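PDB 5ICU: CopC from Methylosinus trichosporium OB3b, which binds copper(II) and probably serves in copper homeostasis of the periplasm as a metal chaperone or carrier of the CopC family. Local coordinates for residues G29-L40 against Y73-S82. Sequence-based numbering, arbitrary orientation.
Sequences GVEPAYSSISIL and YVVKFRVLSS
I37 and V75 point the same way and run alongside each other on the inner face of an antiparallel strand pair in the cupredoxin-like beta sandwich of CopC, a worked example of how one sheet can serve both a core and a surface. The touching atoms are I37 CG2 and V75 CG1, 3.8 Å apart; each sits anti to its own backbone N, which brings the two methyls together. Further along, I39 CG2 meets Y73 CD2 at 3.7 Å, while the tyrosine hydroxyl bonds to A69 O. L63 of strand 60-64, from the opposing sheet, packs on I37. The other face is more polar: the K76 chain runs extended past S38, its CG 3.8 Å from S38 CB, and S36 OG turns to E49. Between the faces, paired backbone bonds join S36 with R78, S38 with K76 and L40 with V74.

Before S36 the chain turns at E31-S35; E31 N still bonds to L80 O, but a side chain supplies the acceptor for L80 N. S35 OG, anti to its carbonyl carbon (chi1 -66°), donates to E31 O at 2.7 Å and accepts L80 N at 3.3 Å. With an alanine in place of S35, L80 N would probably lose this acceptor, and E31 O would keep, of its two bonds within the turn, the one from Y34 N. L80 lies alongside E31, its CD2 3.5 Å from E31 OE1, and also meets Y34 CB. Near the copper site, S81 OG bonds to the backbone of H85, a copper ligand, and a water donates to both E31 OE2 and S81 O, at 2.8 Å from E31 OE2.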
loop_
_atom_site.group_PDB
_atom_site.type_symbol
_atom_site.label_atom_id
_atom_site.label_comp_id
_atom_site.label_asym_id
_atom_site.label_seq_id
_atom_site.Cartn_x
_atom_site.Cartn_y
_atom_site.Cartn_z
ATOM N N GLY A 29 -15.299 1.381 -6.510
ATOM C CA GLY A 29 -14.356 2.297 -7.169
ATOM C C GLY A 29 -13.709 3.234 -6.158
ATOM O O GLY A 29 -14.308 3.638 -5.169
ATOM N N VAL A 30 -12.497 3.662 -6.481
ATOM C CA VAL A 30 -11.834 4.750 -5.780
ATOM C C VAL A 30 -11.296 5.723 -6.812
ATOM O O VAL A 30 -11.072 5.373 -7.956
ATOM C CB VAL A 30 -10.705 4.227 -4.870
ATOM C CG1 VAL A 30 -11.271 3.399 -3.726
ATOM C CG2 VAL A 30 -9.663 3.438 -5.625
ATOM N N GLU A 31 -11.078 6.965 -6.368
ATOM C CA GLU A 31 -10.632 8.037 -7.243
ATOM C C GLU A 31 -9.144 8.201 -7.068
ATOM O O GLU A 31 -8.714 8.747 -6.059
ATOM C CB GLU A 31 -11.347 9.297 -6.806
ATOM C CG GLU A 31 -12.832 9.360 -7.043
ATOM C CD GLU A 31 -13.346 10.840 -7.083
ATOM O OE1 GLU A 31 -12.549 11.827 -7.024
ATOM O OE2 GLU A 31 -14.573 11.079 -7.204
ATOM N N PRO A 32 -8.296 7.756 -8.009
ATOM C CA PRO A 32 -6.870 7.817 -7.774
ATOM C C PRO A 32 -6.298 9.216 -7.458
ATOM O O PRO A 32 -5.390 9.351 -6.621
ATOM C CB PRO A 32 -6.224 7.209 -9.040
ATOM C CG PRO A 32 -7.313 6.802 -9.878
ATOM C CD PRO A 32 -8.613 7.071 -9.272
ATOM N N ALA A 33 -6.807 10.257 -8.112
ATOM C CA ALA A 33 -6.262 11.604 -7.909
ATOM C C ALA A 33 -6.608 12.152 -6.545
ATOM O O ALA A 33 -5.972 13.130 -6.100
ATOM C CB ALA A 33 -6.782 12.530 -8.977
ATOM N N TYR A 34 -7.571 11.544 -5.856
ATOM C CA TYR A 34 -7.953 11.948 -4.493
ATOM C C TYR A 34 -7.779 10.791 -3.530
ATOM O O TYR A 34 -8.452 10.705 -2.514
ATOM C CB TYR A 34 -9.394 12.464 -4.468
ATOM C CG TYR A 34 -9.568 13.744 -5.198
ATOM C CD1 TYR A 34 -9.298 14.961 -4.557
ATOM C CD2 TYR A 34 -9.905 13.793 -6.544
ATOM C CE1 TYR A 34 -9.446 16.151 -5.214
ATOM C CE2 TYR A 34 -10.005 14.991 -7.218
ATOM C CZ TYR A 34 -9.799 16.182 -6.541
ATOM O OH TYR A 34 -9.961 17.393 -7.180
ATOM N N SER A 35 -6.788 9.945 -3.787
ATOM C CA SER A 35 -6.464 8.813 -2.882
ATOM C C SER A 35 -4.989 8.862 -2.528
ATOM O O SER A 35 -4.159 9.279 -3.329
ATOM C CB SER A 35 -6.856 7.501 -3.549
ATOM O OG SER A 35 -8.270 7.444 -3.691
ATOM N N SER A 36 -4.660 8.357 -1.354
ATOM C CA SER A 36 -3.312 8.420 -0.817
ATOM C C SER A 36 -2.943 7.056 -0.230
ATOM O O SER A 36 -3.749 6.443 0.482
ATOM C CB SER A 36 -3.226 9.458 0.275
ATOM O OG SER A 36 -1.937 9.520 0.850
ATOM N N ILE A 37 -1.732 6.590 -0.545
ATOM C CA ILE A 37 -1.130 5.419 0.074
ATOM C C ILE A 37 0.227 5.903 0.566
ATOM O O ILE A 37 0.956 6.573 -0.170
ATOM C CB ILE A 37 -0.939 4.246 -0.915
ATOM C CG1 ILE A 37 -2.227 3.940 -1.672
ATOM C CG2 ILE A 37 -0.440 3.022 -0.165
ATOM C CD1 ILE A 37 -2.061 2.997 -2.837
ATOM N N SER A 38 0.575 5.474 1.770
ATOM C CA SER A 38 1.874 5.799 2.351
ATOM C C SER A 38 2.527 4.547 2.902
ATOM O O SER A 38 1.860 3.666 3.419
ATOM C CB SER A 38 1.756 6.765 3.530
ATOM O OG SER A 38 1.153 7.979 3.129
ATOM N N ILE A 39 3.852 4.469 2.811
ATOM C CA ILE A 39 4.626 3.468 3.528
ATOM C C ILE A 39 5.398 4.146 4.610
ATOM O O ILE A 39 6.104 5.136 4.361
ATOM C CB ILE A 39 5.604 2.743 2.570
ATOM C CG1 ILE A 39 4.840 2.054 1.423
ATOM C CG2 ILE A 39 6.477 1.749 3.327
ATOM C CD1 ILE A 39 5.733 1.437 0.377
ATOM N N LEU A 40 5.264 3.613 5.820
ATOM C CA LEU A 40 5.981 4.080 7.028
ATOM C C LEU A 40 6.981 3.034 7.425
ATOM O O LEU A 40 6.704 1.858 7.332
ATOM C CB LEU A 40 5.009 4.301 8.208
ATOM C CG LEU A 40 3.811 5.168 7.958
ATOM C CD1 LEU A 40 3.009 5.281 9.256
ATOM C CD2 LEU A 40 4.166 6.534 7.394
ATOM N N TYR A 73 7.270 -2.633 8.057
ATOM C CA TYR A 73 6.650 -1.441 7.478
ATOM C C TYR A 73 5.166 -1.447 7.710
ATOM O O TYR A 73 4.557 -2.490 7.866
ATOM C CB TYR A 73 6.937 -1.369 5.958
ATOM C CG TYR A 73 8.400 -1.209 5.637
ATOM C CD1 TYR A 73 9.217 -2.329 5.524
ATOM C CD2 TYR A 73 8.976 0.027 5.518
ATOM C CE1 TYR A 73 10.568 -2.198 5.307
ATOM C CE2 TYR A 73 10.336 0.168 5.309
ATOM C CZ TYR A 73 11.122 -0.948 5.195
ATOM O OH TYR A 73 12.494 -0.790 4.984
ATOM N N VAL A 74 4.585 -0.261 7.688
ATOM C CA VAL A 74 3.145 -0.113 7.669
ATOM C C VAL A 74 2.759 0.600 6.411
ATOM O O VAL A 74 3.328 1.630 6.056
ATOM C CB VAL A 74 2.643 0.606 8.946
ATOM C CG1 VAL A 74 1.231 1.148 8.782
ATOM C CG2 VAL A 74 2.690 -0.370 10.120
ATOM N N VAL A 75 1.752 0.030 5.746
ATOM C CA VAL A 75 1.070 0.660 4.650
ATOM C C VAL A 75 -0.150 1.296 5.239
ATOM O O VAL A 75 -0.952 0.596 5.862
ATOM C CB VAL A 75 0.644 -0.387 3.600
ATOM C CG1 VAL A 75 -0.212 0.295 2.542
ATOM C CG2 VAL A 75 1.861 -1.074 2.978
ATOM N N LYS A 76 -0.320 2.599 5.014
ATOM C CA LYS A 76 -1.590 3.241 5.359
ATOM C C LYS A 76 -2.196 3.814 4.117
ATOM O O LYS A 76 -1.501 4.123 3.167
ATOM C CB LYS A 76 -1.439 4.278 6.464
ATOM C CG LYS A 76 -0.623 5.506 6.146
ATOM C CD LYS A 76 -0.562 6.496 7.312
ATOM C CE LYS A 76 0.050 7.839 6.923
ATOM N NZ LYS A 76 0.122 8.789 8.079
ATOM N N PHE A 77 -3.504 3.963 4.124
ATOM C CA PHE A 77 -4.220 4.460 2.945
ATOM C C PHE A 77 -5.412 5.277 3.356
ATOM O O PHE A 77 -6.035 5.000 4.353
ATOM C CB PHE A 77 -4.573 3.352 1.955
ATOM C CG PHE A 77 -5.387 2.251 2.547
ATOM C CD1 PHE A 77 -4.749 1.151 3.116
ATOM C CD2 PHE A 77 -6.791 2.267 2.576
ATOM C CE1 PHE A 77 -5.454 0.130 3.705
ATOM C CE2 PHE A 77 -7.505 1.225 3.154
ATOM C CZ PHE A 77 -6.828 0.183 3.743
ATOM N N ARG A 78 -5.731 6.266 2.518
ATOM C CA ARG A 78 -6.880 7.100 2.763
ATOM C C ARG A 78 -7.441 7.443 1.394
ATOM O O ARG A 78 -6.820 8.219 0.640
ATOM C CB ARG A 78 -6.424 8.322 3.526
ATOM C CG ARG A 78 -7.626 9.156 4.133
ATOM C CD ARG A 78 -7.172 10.168 5.176
ATOM N NE ARG A 78 -8.304 10.952 5.690
ATOM C CZ ARG A 78 -8.853 12.006 5.091
ATOM N NH1 ARG A 78 -8.397 12.456 3.948
ATOM N NH2 ARG A 78 -9.900 12.621 5.650
ATOM N N VAL A 79 -8.545 6.794 1.028
ATOM C CA VAL A 79 -9.045 6.822 -0.332
ATOM C C VAL A 79 -10.385 7.512 -0.387
ATOM O O VAL A 79 -11.154 7.463 0.575
ATOM C CB VAL A 79 -9.133 5.391 -0.944
ATOM C CG1 VAL A 79 -7.759 4.717 -0.896
ATOM C CG2 VAL A 79 -10.179 4.524 -0.257
ATOM N N LEU A 80 -10.652 8.115 -1.542
ATOM C CA LEU A 80 -12.000 8.670 -1.822
ATOM C C LEU A 80 -12.752 7.670 -2.672
ATOM O O LEU A 80 -12.362 7.391 -3.787
ATOM C CB LEU A 80 -11.896 10.037 -2.515
ATOM C CG LEU A 80 -13.271 10.687 -2.782
ATOM C CD1 LEU A 80 -14.052 10.943 -1.545
ATOM C CD2 LEU A 80 -13.080 11.923 -3.588
ATOM N N SER A 81 -13.803 7.094 -2.102
ATOM C CA SER A 81 -14.635 6.114 -2.821
ATOM C C SER A 81 -15.457 6.797 -3.893
ATOM O O SER A 81 -15.780 7.971 -3.794
ATOM C CB SER A 81 -15.582 5.423 -1.852
ATOM O OG SER A 81 -14.922 4.868 -0.715
ATOM N N SER A 82 -15.854 6.014 -4.891
ATOM C CA SER A 82 -16.640 6.568 -5.995
ATOM C C SER A 82 -18.001 7.005 -5.502
ATOM O O SER A 82 -18.626 7.855 -6.175
ATOM C CB SER A 82 -16.723 5.582 -7.158
ATOM O OG SER A 82 -15.426 5.340 -7.703
HETATM O O HOH W 1 -16.170 10.543 -4.987
#